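Local structure of acetyltransferase, GNAT family (Bacillus anthracis str. Sterne, 3FBU) at residues R11-F15 and N49-G53; E23-D27 and V89-K93; K57-V61 and G71-H76; E81-I86 and L117-T123. The protein binds coenzyme A and probably transfers an acetyl group from acetyl-CoA to an acceptor substrate. Residues are numbered along the deposited sequence.

From the N terminus, R11-F15 leaves strand 8-10 and meets the end of helix 41-50 in contact 1, closing a loop that holds both N-terminal helices. E23-D27, inside that loop, reaches forward to V89-K93, so contacts 1 and 2 cross. Contact 3 pairs strands 58-63 and 68-79 and lies within the span closed by contact 2. Contact 4 joins strands 83-90 and 119-124 and crosses contact 2, because V89-K93 lies between its two segments. Contacts 1 and 3 touch through N51, 2 and 3 through Y24 and H72, and 3 and 4 through H76 and E85. Contacts 3 and 4 build the sheet; contact 2 sets helix 18-25 on the end of strand 83-90.

Contact 1: residues R11-F15 and N49-G53; sequences RKFEF and NKNMG
R11-F15 is an extended loop: R11 to E14 have beta-region backbone angles, and F15 turns to helical values (-56/-38). N49 and K50 end a helix, and N51 (-98/20) is the first residue to leave helical angles. M52 N still bonds to N49 O at 3.3 Å. The segments approach with F13 CA 5.5 Å from M52 CA and F15 CA 6.3 Å from N49 CA. Two waters bridge the backbones. One accepts from F13 N (3.0 Å) and donates to N51 O (2.5 Å). The other donates to F13 O (3.0 Å) and M52 O (2.7 Å). K12 (m, t, p, t) points across and donates from NZ to G53 O at 2.9 Å. M52 (m, t, p) lies along the loop: its CG is 3.6 Å from F13 O and 4.1 Å from F13 CB, and its SD 3.7 Å from F15 N and 4.1 Å from F15 CB. The F15 ring (chi1 t) has M52 SD near its edge, and F15 CE1 is 4.4 Å from N49 CB. F13 (chi1 m) meets N51 CB with CD2 at 3.9 Å, at the ring edge. One lysine-to-carbonyl bond, two bridging waters and packing round M52 thus join the loop before helix 18-25 to the end of helix 41-50. F13 also packs on V48 of that helix and P60 of strand 58-63; N51 bonds to F47, K57 and N58.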
# COMPACT_ATOMS: atom_id res chain seq x y z
N ARG A 11 -3.10 12.17 -23.66
CA ARG A 11 -2.95 13.21 -24.65
C ARG A 11 -1.84 14.15 -24.17
O ARG A 11 -1.25 13.94 -23.11
CB ARG A 11 -4.29 13.95 -24.86
CG ARG A 11 -4.82 14.71 -23.61
CD ARG A 11 -5.89 15.72 -23.96
NE ARG A 11 -6.63 16.22 -22.79
CZ ARG A 11 -6.15 17.09 -21.89
NH1 ARG A 11 -4.94 17.58 -21.99
NH2 ARG A 11 -6.91 17.47 -20.86
N LYS A 12 -1.52 15.18 -24.97
CA LYS A 12 -0.58 16.21 -24.51
C LYS A 12 -1.31 17.23 -23.62
O LYS A 12 -2.54 17.36 -23.68
CB LYS A 12 0.13 16.87 -25.69
CG LYS A 12 1.27 16.02 -26.24
CD LYS A 12 1.68 16.38 -27.65
CE LYS A 12 2.32 17.73 -27.77
NZ LYS A 12 2.98 17.85 -29.14
N PHE A 13 -0.54 17.90 -22.76
CA PHE A 13 -1.07 18.86 -21.80
C PHE A 13 -1.65 20.09 -22.53
O PHE A 13 -1.13 20.47 -23.56
CB PHE A 13 0.07 19.37 -20.90
CG PHE A 13 0.32 18.52 -19.68
CD1 PHE A 13 -0.66 18.35 -18.72
CD2 PHE A 13 1.57 17.94 -19.46
CE1 PHE A 13 -0.42 17.59 -17.56
CE2 PHE A 13 1.81 17.16 -18.33
CZ PHE A 13 0.82 16.99 -17.38
N GLU A 14 -2.73 20.63 -21.98
CA GLU A 14 -3.15 22.01 -22.23
C GLU A 14 -2.87 22.78 -20.94
O GLU A 14 -2.91 22.20 -19.86
CB GLU A 14 -4.64 22.07 -22.53
CG GLU A 14 -5.09 21.15 -23.64
CD GLU A 14 -4.57 21.57 -24.99
OE1 GLU A 14 -4.46 22.79 -25.27
OE2 GLU A 14 -4.29 20.66 -25.81
N PHE A 15 -2.63 24.08 -21.04
CA PHE A 15 -2.28 24.85 -19.88
C PHE A 15 -3.32 24.75 -18.76
O PHE A 15 -2.98 24.69 -17.63
CB PHE A 15 -1.91 26.31 -20.19
CG PHE A 15 -1.25 26.98 -19.07
CD1 PHE A 15 0.03 26.65 -18.70
CD2 PHE A 15 -1.90 27.94 -18.34
CE1 PHE A 15 0.61 27.25 -17.64
CE2 PHE A 15 -1.30 28.54 -17.31
CZ PHE A 15 -0.04 28.20 -16.94
N ASN A 49 3.59 23.91 -18.68
CA ASN A 49 4.03 24.71 -19.80
C ASN A 49 5.18 24.05 -20.54
O ASN A 49 5.19 24.00 -21.76
CB ASN A 49 4.50 26.08 -19.33
CG ASN A 49 5.14 26.87 -20.46
OD1 ASN A 49 4.44 27.31 -21.38
ND2 ASN A 49 6.49 27.03 -20.40
N LYS A 50 6.16 23.58 -19.78
CA LYS A 50 7.35 22.97 -20.38
C LYS A 50 7.02 21.72 -21.21
O LYS A 50 7.70 21.41 -22.20
CB LYS A 50 8.34 22.61 -19.28
CG LYS A 50 9.58 21.88 -19.75
CD LYS A 50 10.46 21.59 -18.58
CE LYS A 50 11.68 20.82 -19.02
NZ LYS A 50 12.48 20.50 -17.82
N ASN A 51 5.97 21.01 -20.81
CA ASN A 51 5.57 19.75 -21.47
C ASN A 51 4.44 19.89 -22.50
O ASN A 51 3.79 18.91 -22.87
CB ASN A 51 5.25 18.73 -20.39
CG ASN A 51 6.48 18.22 -19.74
OD1 ASN A 51 7.16 17.35 -20.28
ND2 ASN A 51 6.80 18.73 -18.57
N MET A 52 4.23 21.10 -22.99
CA MET A 52 3.25 21.32 -24.05
C MET A 52 3.86 21.18 -25.45
O MET A 52 3.15 20.92 -26.41
CB MET A 52 2.57 22.70 -23.88
CG MET A 52 1.58 22.74 -22.73
SD MET A 52 0.83 24.35 -22.46
CE MET A 52 0.20 24.65 -24.09
N GLY A 53 5.17 21.35 -25.56
CA GLY A 53 5.87 21.23 -26.87
C GLY A 53 5.27 20.25 -27.88
O GLY A 53 5.17 19.03 -27.61
O HOH W 1 2.29 16.95 -22.80
O HOH W 2 0.51 20.39 -26.05

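Contact 2: residues E23-D27 and V89-K93. With COA (coenzyme A), chain C.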
# COMPACT_ATOMS: atom_id res chain seq x y z
N GLU A 23 -3.18 19.25 -7.79
CA GLU A 23 -3.85 18.51 -6.73
C GLU A 23 -2.96 17.39 -6.17
O GLU A 23 -3.00 17.08 -4.98
CB GLU A 23 -5.19 17.97 -7.27
CG GLU A 23 -6.04 17.24 -6.25
CD GLU A 23 -7.37 16.77 -6.85
OE1 GLU A 23 -7.58 16.99 -8.07
OE2 GLU A 23 -8.19 16.20 -6.11
N TYR A 24 -2.14 16.78 -7.03
CA TYR A 24 -1.23 15.72 -6.59
C TYR A 24 0.25 16.12 -6.53
O TYR A 24 0.98 15.61 -5.71
CB TYR A 24 -1.43 14.42 -7.39
CG TYR A 24 -1.22 14.48 -8.89
CD1 TYR A 24 0.04 14.26 -9.46
CD2 TYR A 24 -2.31 14.66 -9.76
CE1 TYR A 24 0.23 14.31 -10.86
CE2 TYR A 24 -2.14 14.68 -11.15
CZ TYR A 24 -0.88 14.50 -11.70
OH TYR A 24 -0.73 14.53 -13.08
N THR A 25 0.70 17.04 -7.38
CA THR A 25 2.09 17.47 -7.31
C THR A 25 2.41 18.31 -6.06
O THR A 25 3.58 18.46 -5.69
CB THR A 25 2.57 18.17 -8.59
OG1 THR A 25 1.76 19.32 -8.85
CG2 THR A 25 2.58 17.20 -9.78
N SER A 26 1.38 18.86 -5.41
CA SER A 26 1.52 19.54 -4.13
C SER A 26 1.45 18.60 -2.93
O SER A 26 1.58 19.03 -1.77
CB SER A 26 0.43 20.62 -4.02
OG SER A 26 -0.87 20.05 -4.00
N ASP A 27 1.19 17.32 -3.18
CA ASP A 27 0.94 16.34 -2.12
C ASP A 27 2.26 15.66 -1.76
O ASP A 27 2.93 15.08 -2.63
CB ASP A 27 -0.10 15.34 -2.61
CG ASP A 27 -0.53 14.32 -1.54
OD1 ASP A 27 0.31 13.91 -0.70
OD2 ASP A 27 -1.71 13.90 -1.58
N VAL A 89 2.83 9.41 -12.35
CA VAL A 89 2.48 10.08 -11.11
C VAL A 89 0.97 10.33 -11.16
O VAL A 89 0.47 10.93 -12.12
CB VAL A 89 3.20 11.44 -10.95
CG1 VAL A 89 2.87 12.07 -9.57
CG2 VAL A 89 4.78 11.31 -11.20
N PHE A 90 0.26 9.83 -10.14
CA PHE A 90 -1.20 9.81 -10.15
C PHE A 90 -1.74 10.45 -8.88
O PHE A 90 -1.03 10.61 -7.88
CB PHE A 90 -1.74 8.38 -10.32
CG PHE A 90 -1.79 7.94 -11.75
CD1 PHE A 90 -0.63 7.70 -12.45
CD2 PHE A 90 -2.99 7.76 -12.39
CE1 PHE A 90 -0.67 7.34 -13.76
CE2 PHE A 90 -3.03 7.38 -13.69
CZ PHE A 90 -1.87 7.16 -14.38
N ASN A 91 -2.99 10.87 -8.98
CA ASN A 91 -3.75 11.46 -7.90
C ASN A 91 -4.22 10.34 -6.98
O ASN A 91 -4.90 9.41 -7.44
CB ASN A 91 -4.95 12.21 -8.50
CG ASN A 91 -5.76 12.98 -7.47
OD1 ASN A 91 -5.96 12.53 -6.34
ND2 ASN A 91 -6.23 14.17 -7.86
N PRO A 92 -3.88 10.43 -5.69
CA PRO A 92 -4.25 9.40 -4.70
C PRO A 92 -5.75 9.11 -4.62
O PRO A 92 -6.12 8.01 -4.23
CB PRO A 92 -3.78 9.97 -3.37
CG PRO A 92 -2.97 11.15 -3.64
CD PRO A 92 -3.10 11.54 -5.10
N LYS A 93 -6.60 10.07 -5.00
CA LYS A 93 -8.04 9.77 -5.06
C LYS A 93 -8.34 8.62 -5.99
O LYS A 93 -9.39 7.98 -5.87
CB LYS A 93 -8.85 10.96 -5.54
CG LYS A 93 -8.85 12.10 -4.59
CD LYS A 93 -9.50 13.30 -5.23
CE LYS A 93 -9.38 14.52 -4.35
NZ LYS A 93 -9.97 14.31 -3.00
N1A COA C . 1.91 -2.60 -0.94
C2A COA C . 1.86 -3.58 -1.89
N3A COA C . 1.18 -3.38 -3.06
C4A COA C . 0.56 -2.19 -3.26
C5A COA C . 0.60 -1.18 -2.32
C6A COA C . 1.31 -1.38 -1.14
N6A COA C . 1.40 -0.42 -0.21
N7A COA C . -0.09 -0.13 -2.80
C8A COA C . -0.58 -0.46 -4.01
N9A COA C . -0.19 -1.74 -4.31
C1B COA C . -0.35 -2.48 -5.56
C2B COA C . -1.80 -2.63 -6.00
O2B COA C . -2.45 -3.71 -5.35
C3B COA C . -1.60 -2.85 -7.49
O3B COA C . -1.27 -4.21 -7.75
P3B COA C . -2.37 -5.34 -8.11
O7A COA C . -1.70 -6.56 -8.65
O8A COA C . -3.15 -5.63 -6.86
O9A COA C . -3.26 -4.74 -9.18
C4B COA C . -0.39 -1.96 -7.82
O4B COA C . 0.32 -1.81 -6.62
C5B COA C . -0.79 -0.58 -8.33
O5B COA C . -1.36 -0.76 -9.61
P1A COA C . -2.30 0.37 -10.25
O1A COA C . -3.66 0.31 -9.58
O2A COA C . -2.36 0.19 -11.72
O3A COA C . -1.49 1.71 -9.90
P2A COA C . -2.12 3.11 -9.42
O4A COA C . -3.15 3.56 -10.43
O5A COA C . -2.61 2.97 -7.98
O6A COA C . -0.80 4.05 -9.47
CBP COA C . 1.37 4.81 -8.85
CCP COA C . 0.48 3.59 -9.07
CDP COA C . 1.30 5.62 -10.15
CEP COA C . 2.76 4.21 -8.57
CAP COA C . 0.86 5.63 -7.63
OAP COA C . 1.00 4.90 -6.42
C9P COA C . 1.60 6.91 -7.44
O9P COA C . 1.31 8.00 -8.23
N8P COA C . 2.61 6.98 -6.56
C7P COA C . 3.24 8.25 -6.22
C6P COA C . 4.18 8.77 -7.30
C5P COA C . 5.33 7.80 -7.55
O5P COA C . 6.06 7.36 -6.63
N4P COA C . 5.53 7.49 -8.81
C3P COA C . 6.51 6.47 -9.21
C2P COA C . 7.94 6.97 -9.28
S1P COA C . 9.03 5.69 -9.97
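This contact backs the coenzyme A pocket, to which V89 and F90 belong. F90 N donates to O9P of the pantetheine arm at 2.8 Å, a backbone hydrogen bond of the kind by which this strand holds the cofactor in GNAT enzymes. Y24, near the end of helix 18-25, packs against the strand. Its chi1 of 60° (p) lays one ring face over F90 C and N91 N. Y24 CD1 meets V89 CG1 at 3.6 Å, and Y24 CB lies 3.8 Å from N91 CA and 4.0 Å from P92 CD. The Y24 hydroxyl passes beyond the segment to bond H72 ND1 on the adjacent strand 68-79. N91 OD1 accepts from K93 N at 2.9 Å, an Asx turn at the start of the 3-10 segment 92-93. E23 OE1 is 3.1 Å from N91 ND2, but the angle is poor for a hydrogen bond. D27 OD2 touches P92 CG at 3.7 Å, while D27 OD1 bonds D29 N. Thus the two segments meet by van der Waals packing. The arrangement fits the GNAT fold: an N-terminal helix covers one side of the strand end whose backbone binds the pantetheine of coenzyme A.

Contact 3: residues K57-V61 and G71-H76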
# COMPACT_ATOMS: atom_id res chain seq x y z
N LYS A 57 7.50 15.64 -22.55
CA LYS A 57 7.98 14.39 -21.95
C LYS A 57 7.05 13.79 -20.88
O LYS A 57 7.37 12.78 -20.25
CB LYS A 57 9.34 14.62 -21.34
CG LYS A 57 10.37 15.07 -22.38
CD LYS A 57 11.70 15.32 -21.75
CE LYS A 57 12.75 15.67 -22.80
NZ LYS A 57 12.20 16.46 -23.97
N ASN A 58 5.92 14.46 -20.66
CA ASN A 58 4.95 14.10 -19.66
C ASN A 58 3.58 14.31 -20.30
O ASN A 58 3.38 15.29 -21.04
CB ASN A 58 5.12 14.93 -18.37
CG ASN A 58 6.46 14.68 -17.68
OD1 ASN A 58 6.54 13.85 -16.79
ND2 ASN A 58 7.52 15.40 -18.11
N PHE A 59 2.64 13.39 -20.03
CA PHE A 59 1.37 13.35 -20.74
C PHE A 59 0.23 13.01 -19.80
O PHE A 59 0.25 11.98 -19.16
CB PHE A 59 1.44 12.31 -21.88
CG PHE A 59 2.64 12.50 -22.79
CD1 PHE A 59 2.55 13.30 -23.91
CD2 PHE A 59 3.85 11.89 -22.50
CE1 PHE A 59 3.63 13.48 -24.74
CE2 PHE A 59 4.95 12.07 -23.31
CZ PHE A 59 4.84 12.86 -24.44
N PRO A 60 -0.78 13.90 -19.71
CA PRO A 60 -1.89 13.65 -18.80
C PRO A 60 -2.71 12.45 -19.20
O PRO A 60 -2.84 12.16 -20.39
CB PRO A 60 -2.73 14.95 -18.89
CG PRO A 60 -2.36 15.53 -20.20
CD PRO A 60 -0.94 15.19 -20.40
N VAL A 61 -3.28 11.80 -18.19
CA VAL A 61 -4.11 10.64 -18.31
C VAL A 61 -5.52 11.12 -17.90
O VAL A 61 -5.74 11.61 -16.79
CB VAL A 61 -3.62 9.49 -17.39
CG1 VAL A 61 -4.57 8.30 -17.47
CG2 VAL A 61 -2.18 9.06 -17.76
N GLY A 71 -3.88 11.75 -13.53
CA GLY A 71 -2.43 11.63 -13.37
C GLY A 71 -1.72 11.92 -14.66
O GLY A 71 -2.31 12.43 -15.61
N HIS A 72 -0.42 11.66 -14.68
CA HIS A 72 0.33 11.75 -15.91
C HIS A 72 1.35 10.61 -16.06
O HIS A 72 1.81 9.99 -15.09
CB HIS A 72 0.98 13.14 -16.07
CG HIS A 72 2.11 13.44 -15.14
ND1 HIS A 72 1.94 14.12 -13.95
CD2 HIS A 72 3.45 13.18 -15.23
CE1 HIS A 72 3.10 14.24 -13.33
NE2 HIS A 72 4.04 13.68 -14.08
N ILE A 73 1.62 10.31 -17.33
CA ILE A 73 2.66 9.38 -17.73
C ILE A 73 3.90 10.16 -18.15
O ILE A 73 3.83 11.15 -18.91
CB ILE A 73 2.16 8.49 -18.92
CG1 ILE A 73 1.13 7.45 -18.45
CG2 ILE A 73 3.35 7.84 -19.65
CD1 ILE A 73 1.66 6.32 -17.57
N VAL A 74 5.03 9.69 -17.63
CA VAL A 74 6.35 10.16 -18.02
C VAL A 74 6.82 9.25 -19.16
O VAL A 74 6.81 8.04 -19.02
CB VAL A 74 7.32 10.11 -16.84
CG1 VAL A 74 8.64 10.75 -17.20
CG2 VAL A 74 6.73 10.80 -15.58
N PHE A 75 7.20 9.84 -20.29
CA PHE A 75 7.68 9.04 -21.44
C PHE A 75 8.61 9.87 -22.33
O PHE A 75 8.18 10.81 -22.96
CB PHE A 75 6.50 8.47 -22.22
CG PHE A 75 6.86 7.36 -23.17
CD1 PHE A 75 7.47 6.20 -22.72
CD2 PHE A 75 6.58 7.48 -24.51
CE1 PHE A 75 7.77 5.17 -23.58
CE2 PHE A 75 6.88 6.43 -25.39
CZ PHE A 75 7.49 5.29 -24.91
N HIS A 76 9.90 9.51 -22.35
CA HIS A 76 10.91 10.29 -23.06
C HIS A 76 12.14 9.47 -23.44
O HIS A 76 12.41 8.43 -22.86
CB HIS A 76 11.37 11.52 -22.24
CG HIS A 76 11.92 11.20 -20.89
ND1 HIS A 76 13.22 10.77 -20.69
CD2 HIS A 76 11.35 11.25 -19.66
CE1 HIS A 76 13.42 10.59 -19.39
NE2 HIS A 76 12.30 10.87 -18.75
O HOH W 3 6.82 13.67 -13.44
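K57-V61 and G71-H76 form an antiparallel pair in a beta hairpin; side chains from N58 to V61 and from H72 to V74 alternate between the two faces. F59 and I73 form a hydrogen-bonded pair, with F59 N to I73 O and I73 N to F59 O both 2.8 Å. F75 N to K57 O (2.9 Å) and V61 N to G71 O (2.8 Å) extend the pairing. N58 with V74 and P60 with H72 are non-hydrogen-bonded pairs. On the face of N58, P60, H72 and V74, chi1 p puts H72 CD2 3.5 Å from N58 OD1. N58 (m) brings OD1 3.3 Å from V74 CG2. A water bonds H72 NE2 at 2.9 Å and N58 OD1 weakly at 3.4 Å. The stronger partners lie outside: N51 for N58 ND2 and Y24 for H72 ND1. On the other face F59 (m) turns its ring edge to I73 O and F75 O, with CE2 4.1 Å from F75 CB. V61 (t) sets CG2 3.7 Å from I73 CG1 (I73 is m, m). K57 CG rests 3.7 Å from H76 CB. V61, I73 and F75 pack on helix 99-114. The H72 ring meets F47 of helix 41-50. Strands 8-10 and 83-90 flank the hairpin.

Contact 4: residues E81-I86 and L117-T123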
# COMPACT_ATOMS: atom_id res chain seq x y z
N GLU A 81 17.50 7.34 -29.70
CA GLU A 81 16.08 7.40 -30.04
C GLU A 81 15.43 6.00 -29.93
O GLU A 81 14.22 5.84 -30.13
CB GLU A 81 15.90 8.00 -31.45
CG GLU A 81 16.59 9.38 -31.66
CD GLU A 81 16.19 10.06 -32.99
OE1 GLU A 81 15.49 9.40 -33.81
OE2 GLU A 81 16.58 11.24 -33.21
N HIS A 82 16.21 4.98 -29.60
CA HIS A 82 15.69 3.61 -29.68
C HIS A 82 15.21 3.09 -28.32
O HIS A 82 14.54 2.08 -28.26
CB HIS A 82 16.75 2.66 -30.20
CG HIS A 82 18.06 2.78 -29.50
ND1 HIS A 82 18.28 2.30 -28.23
CD2 HIS A 82 19.22 3.37 -29.88
CE1 HIS A 82 19.53 2.55 -27.88
NE2 HIS A 82 20.12 3.20 -28.86
N THR A 83 15.62 3.76 -27.24
CA THR A 83 15.33 3.31 -25.88
C THR A 83 14.76 4.49 -25.10
O THR A 83 15.39 5.55 -25.04
CB THR A 83 16.58 2.76 -25.19
OG1 THR A 83 17.11 1.66 -25.95
CG2 THR A 83 16.24 2.23 -23.77
N TYR A 84 13.58 4.29 -24.53
CA TYR A 84 12.85 5.32 -23.79
C TYR A 84 12.74 4.90 -22.33
O TYR A 84 12.90 3.72 -21.99
CB TYR A 84 11.43 5.49 -24.34
CG TYR A 84 11.31 6.51 -25.43
CD1 TYR A 84 10.30 7.48 -25.39
CD2 TYR A 84 12.21 6.51 -26.48
CE1 TYR A 84 10.21 8.44 -26.38
CE2 TYR A 84 12.11 7.46 -27.49
CZ TYR A 84 11.11 8.41 -27.43
OH TYR A 84 11.01 9.37 -28.43
N GLU A 85 12.44 5.88 -21.49
CA GLU A 85 12.14 5.67 -20.09
C GLU A 85 10.68 6.06 -19.84
O GLU A 85 10.15 7.06 -20.41
CB GLU A 85 13.07 6.52 -19.22
CG GLU A 85 12.72 6.50 -17.75
CD GLU A 85 13.68 7.27 -16.85
OE1 GLU A 85 14.57 8.02 -17.37
OE2 GLU A 85 13.52 7.12 -15.62
N ILE A 86 10.01 5.27 -19.00
CA ILE A 86 8.60 5.46 -18.64
C ILE A 86 8.48 5.60 -17.11
O ILE A 86 9.26 5.01 -16.35
CB ILE A 86 7.70 4.29 -19.19
CG1 ILE A 86 6.17 4.60 -19.11
CG2 ILE A 86 8.04 2.97 -18.47
CD1 ILE A 86 5.29 3.60 -19.93
N LEU A 117 10.07 1.59 -31.21
CA LEU A 117 11.18 1.58 -30.25
C LEU A 117 11.71 0.16 -30.03
O LEU A 117 10.99 -0.82 -30.24
CB LEU A 117 10.71 2.15 -28.92
CG LEU A 117 10.24 3.60 -28.89
CD1 LEU A 117 9.69 3.99 -27.49
CD2 LEU A 117 11.34 4.55 -29.32
N HIS A 118 12.96 0.07 -29.57
CA HIS A 118 13.57 -1.22 -29.25
C HIS A 118 13.37 -1.66 -27.81
O HIS A 118 13.21 -2.88 -27.50
CB HIS A 118 15.07 -1.16 -29.52
CG HIS A 118 15.81 -2.35 -29.00
ND1 HIS A 118 15.56 -3.63 -29.46
CD2 HIS A 118 16.75 -2.46 -28.03
CE1 HIS A 118 16.34 -4.48 -28.80
NE2 HIS A 118 17.07 -3.80 -27.94
N ARG A 119 13.38 -0.69 -26.91
CA ARG A 119 13.41 -1.00 -25.48
C ARG A 119 12.86 0.13 -24.62
O ARG A 119 13.02 1.21 -24.95
CB ARG A 119 14.84 -1.31 -25.06
CG ARG A 119 15.06 -1.83 -23.61
CD ARG A 119 16.51 -2.32 -23.47
NE ARG A 119 16.95 -2.65 -22.14
CZ ARG A 119 17.73 -1.90 -21.37
NH1 ARG A 119 18.02 -2.30 -20.19
NH2 ARG A 119 18.19 -0.76 -21.79
N ILE A 120 12.19 -0.19 -23.52
CA ILE A 120 11.67 0.82 -22.61
C ILE A 120 12.08 0.40 -21.18
O ILE A 120 11.98 -0.79 -20.81
CB ILE A 120 10.15 1.03 -22.74
CG1 ILE A 120 9.77 1.52 -24.16
CG2 ILE A 120 9.63 2.00 -21.69
CD1 ILE A 120 8.24 1.42 -24.49
N ILE A 121 12.57 1.36 -20.41
CA ILE A 121 13.06 1.10 -19.07
C ILE A 121 12.31 1.97 -18.07
O ILE A 121 11.69 2.98 -18.44
CB ILE A 121 14.61 1.34 -18.97
CG1 ILE A 121 14.98 2.84 -19.05
CG2 ILE A 121 15.37 0.49 -20.05
CD1 ILE A 121 15.02 3.57 -17.66
N ALA A 122 12.42 1.58 -16.82
CA ALA A 122 11.86 2.34 -15.70
C ALA A 122 12.71 2.05 -14.45
O ALA A 122 13.34 0.99 -14.32
CB ALA A 122 10.38 2.00 -15.45
N THR A 123 12.71 3.00 -13.52
CA THR A 123 13.42 2.83 -12.27
C THR A 123 12.53 3.23 -11.11
O THR A 123 11.58 4.02 -11.28
CB THR A 123 14.70 3.69 -12.18
OG1 THR A 123 14.37 5.07 -12.26
CG2 THR A 123 15.66 3.34 -13.29
O HOH W 4 18.86 0.23 -24.64
O HOH W 5 11.29 5.53 -14.57
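The strands T83-I86 and R119-T123 run parallel, and five backbone hydrogen bonds join the two segments. H82 O takes two donors, H118 N at 2.9 Å and R119 N at 3.3 Å. R119 O accepts from Y84 N (3.2 Å), Y84 O from I121 N (2.9 Å), and I121 O from I86 N (2.9 Å). The backbones of E85, I120 and A122 bond H76, I164 and Y162 of the flanking strands. A water donates to I86 O (2.7 Å) and E85 OE2 (2.9 Å) and accepts from T123 N (3.1 Å). A second water links T83 OG1 (2.6 Å) with R119 NH2 (3.1 Å). T83 OG1 and H82 ND1 share a hydrogen bond (2.6 Å). R119 forms a salt bridge with E143, H118 bonds E166, and Y84 OH bonds K77. L117 CD1 lies over the Y84 ring (CH-pi), 3.9 Å from its centroid. T123 touches coenzyme A. The strands belong to a beta-alpha-beta unit: helix 99-114 connects them and covers I86 and I120, with strands 68-79 and 155-165 on either side.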